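Local structure of imidazolonepropionase (Unidentified, 2Q09) at residues H30-H35 against H40-M45. The protein hydrolyses a carbon-nitrogen bond of imidazolone-5-propanoate to give N-formimidoyl-L-glutamate, the third step of histidine degradation. Sequence-based numbering, arbitrary orientation.
Sequences HALGVH and HALVPM
The imidazole of His-30 lies flat against the backbone of Pro-44, and this is the tight end of the contact: Pro-44 CA sits 3.6 Å from the ring centroid and only 5° off its normal, a CH-pi contact over the centre of the face. CD of the proline ring reaches His-30 NE2 at 3.6 Å. The ring gets there because CG stands beside its own backbone N (chi1 -85°), and a hydrogen bond from ND1 to Glu-28 O ties down its polar edge. On the face carrying Ala-31, selenomethionine Met-45 folds back at chi2 and chi3, bringing SE to 3.8 Å from Ala-31 CB, with Leu-10 of the neighbouring strand also against it. Leu-32 and Leu-42 run side by side on the other face, Leu-42 CD2 meeting Leu-32 CB at 4.0 Å.

Between these faces the backbones pair through Ala-31 with Val-43, and Gly-33 N donates to Ala-41 O almost straight (172°). Gly-33 O then receives His-40 N at 2.8 Å and, weakly, Ala-41 N at 3.3 Å.

The turn end is more accessible to solvent, His-35 and His-40 being partly exposed where His-30, Ala-31 and Leu-32 are buried. His-35 CB still sits over the His-40 ring face, 3.6 Å from His-40 CG; the rings themselves, edge of His-35 to face of His-40, are spaced wider, with centroids 5.1 Å apart. Outside partners, Glu-6 for His-35 ND1 and Asn-4 for His-40 NE2, hold these two rings.

Two residues facing Gly-33 make a classic beta bulge in an antiparallel beta hairpin, whose second strand edges a small four-stranded sheet remote from the iron site.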
loop_
_atom_site.group_PDB
_atom_site.type_symbol
_atom_site.label_atom_id
_atom_site.label_comp_id
_atom_site.label_asym_id
_atom_site.label_seq_id
_atom_site.Cartn_x
_atom_site.Cartn_y
_atom_site.Cartn_z
ATOM N N HIS A 30 -0.523 26.620 13.062
ATOM C CA HIS A 30 0.721 26.991 12.398
ATOM C C HIS A 30 0.468 27.545 11.007
ATOM O O HIS A 30 -0.662 27.605 10.533
ATOM C CB HIS A 30 1.638 25.773 12.237
ATOM C CG HIS A 30 2.491 25.479 13.431
ATOM N ND1 HIS A 30 1.969 25.241 14.684
ATOM C CD2 HIS A 30 3.835 25.361 13.554
ATOM C CE1 HIS A 30 2.956 24.989 15.528
ATOM N NE2 HIS A 30 4.096 25.056 14.867
ATOM N N ALA A 31 1.560 27.935 10.361
ATOM C CA ALA A 31 1.540 28.441 8.999
ATOM C C ALA A 31 2.429 27.456 8.254
ATOM O O ALA A 31 3.546 27.182 8.691
ATOM C CB ALA A 31 2.135 29.843 8.936
ATOM N N LEU A 32 1.936 26.904 7.154
ATOM C CA LEU A 32 2.722 25.945 6.385
ATOM C C LEU A 32 3.054 26.519 5.012
ATOM O O LEU A 32 2.161 26.812 4.220
ATOM C CB LEU A 32 1.950 24.626 6.242
ATOM C CG LEU A 32 2.700 23.416 5.668
ATOM C CD1 LEU A 32 1.844 22.170 5.822
ATOM C CD2 LEU A 32 3.038 23.655 4.203
ATOM N N GLY A 33 4.347 26.681 4.744
ATOM C CA GLY A 33 4.780 27.225 3.469
ATOM C C GLY A 33 5.519 26.181 2.657
ATOM O O GLY A 33 6.254 25.364 3.208
ATOM N N VAL A 34 5.321 26.188 1.347
ATOM C CA VAL A 34 5.993 25.208 0.514
ATOM C C VAL A 34 6.917 25.868 -0.497
ATOM O O VAL A 34 6.672 26.982 -0.956
ATOM C CB VAL A 34 4.971 24.313 -0.234
ATOM C CG1 VAL A 34 3.994 23.701 0.761
ATOM C CG2 VAL A 34 4.234 25.109 -1.292
ATOM N N HIS A 35 7.999 25.175 -0.825
ATOM C CA HIS A 35 8.941 25.678 -1.805
ATOM C C HIS A 35 9.457 24.518 -2.631
ATOM O O HIS A 35 10.015 23.561 -2.097
ATOM C CB HIS A 35 10.110 26.397 -1.134
ATOM C CG HIS A 35 10.986 27.121 -2.103
ATOM N ND1 HIS A 35 10.512 28.132 -2.914
ATOM C CD2 HIS A 35 12.290 26.958 -2.427
ATOM C CE1 HIS A 35 11.486 28.554 -3.700
ATOM N NE2 HIS A 35 12.577 27.860 -3.426
ATOM N N HIS A 40 8.657 23.984 3.247
ATOM C CA HIS A 40 9.764 24.904 3.462
ATOM C C HIS A 40 9.809 25.452 4.877
ATOM O O HIS A 40 10.880 25.734 5.412
ATOM C CB HIS A 40 9.665 26.056 2.468
ATOM C CG HIS A 40 10.929 26.837 2.327
ATOM N ND1 HIS A 40 12.120 26.258 1.943
ATOM C CD2 HIS A 40 11.192 28.153 2.515
ATOM C CE1 HIS A 40 13.064 27.183 1.899
ATOM N NE2 HIS A 40 12.527 28.341 2.243
ATOM N N ALA A 41 8.639 25.608 5.486
ATOM C CA ALA A 41 8.576 26.126 6.842
ATOM C C ALA A 41 7.262 25.823 7.554
ATOM O O ALA A 41 6.201 25.734 6.933
ATOM C CB ALA A 41 8.817 27.630 6.832
ATOM N N LEU A 42 7.368 25.657 8.868
ATOM C CA LEU A 42 6.235 25.402 9.747
ATOM C C LEU A 42 6.422 26.327 10.933
ATOM O O LEU A 42 7.245 26.075 11.811
ATOM C CB LEU A 42 6.226 23.952 10.214
ATOM C CG LEU A 42 5.345 23.011 9.400
ATOM C CD1 LEU A 42 5.532 21.585 9.895
ATOM C CD2 LEU A 42 3.887 23.447 9.540
ATOM N N VAL A 43 5.642 27.401 10.954
ATOM C CA VAL A 43 5.738 28.408 12.002
ATOM C C VAL A 43 4.436 28.657 12.756
ATOM O O VAL A 43 3.395 28.902 12.152
ATOM C CB VAL A 43 6.184 29.754 11.402
ATOM C CG1 VAL A 43 6.377 30.788 12.507
ATOM C CG2 VAL A 43 7.453 29.564 10.593
ATOM N N PRO A 44 4.481 28.598 14.093
ATOM C CA PRO A 44 3.273 28.836 14.886
ATOM C C PRO A 44 2.674 30.190 14.529
ATOM O O PRO A 44 3.402 31.140 14.253
ATOM C CB PRO A 44 3.776 28.764 16.334
ATOM C CG PRO A 44 5.273 28.971 16.220
ATOM C CD PRO A 44 5.626 28.261 14.954
HETATM N N MSE A 45 1.349 30.275 14.517
HETATM C CA MSE A 45 0.677 31.519 14.172
HETATM C C MSE A 45 0.949 32.668 15.139
HETATM O O MSE A 45 0.912 33.828 14.742
HETATM C CB MSE A 45 -0.834 31.290 14.043
HETATM C CG MSE A 45 -1.234 30.477 12.807
HETATM SE SE MSE A 45 -0.577 31.254 11.135
HETATM C CE MSE A 45 -1.843 32.730 11.054
#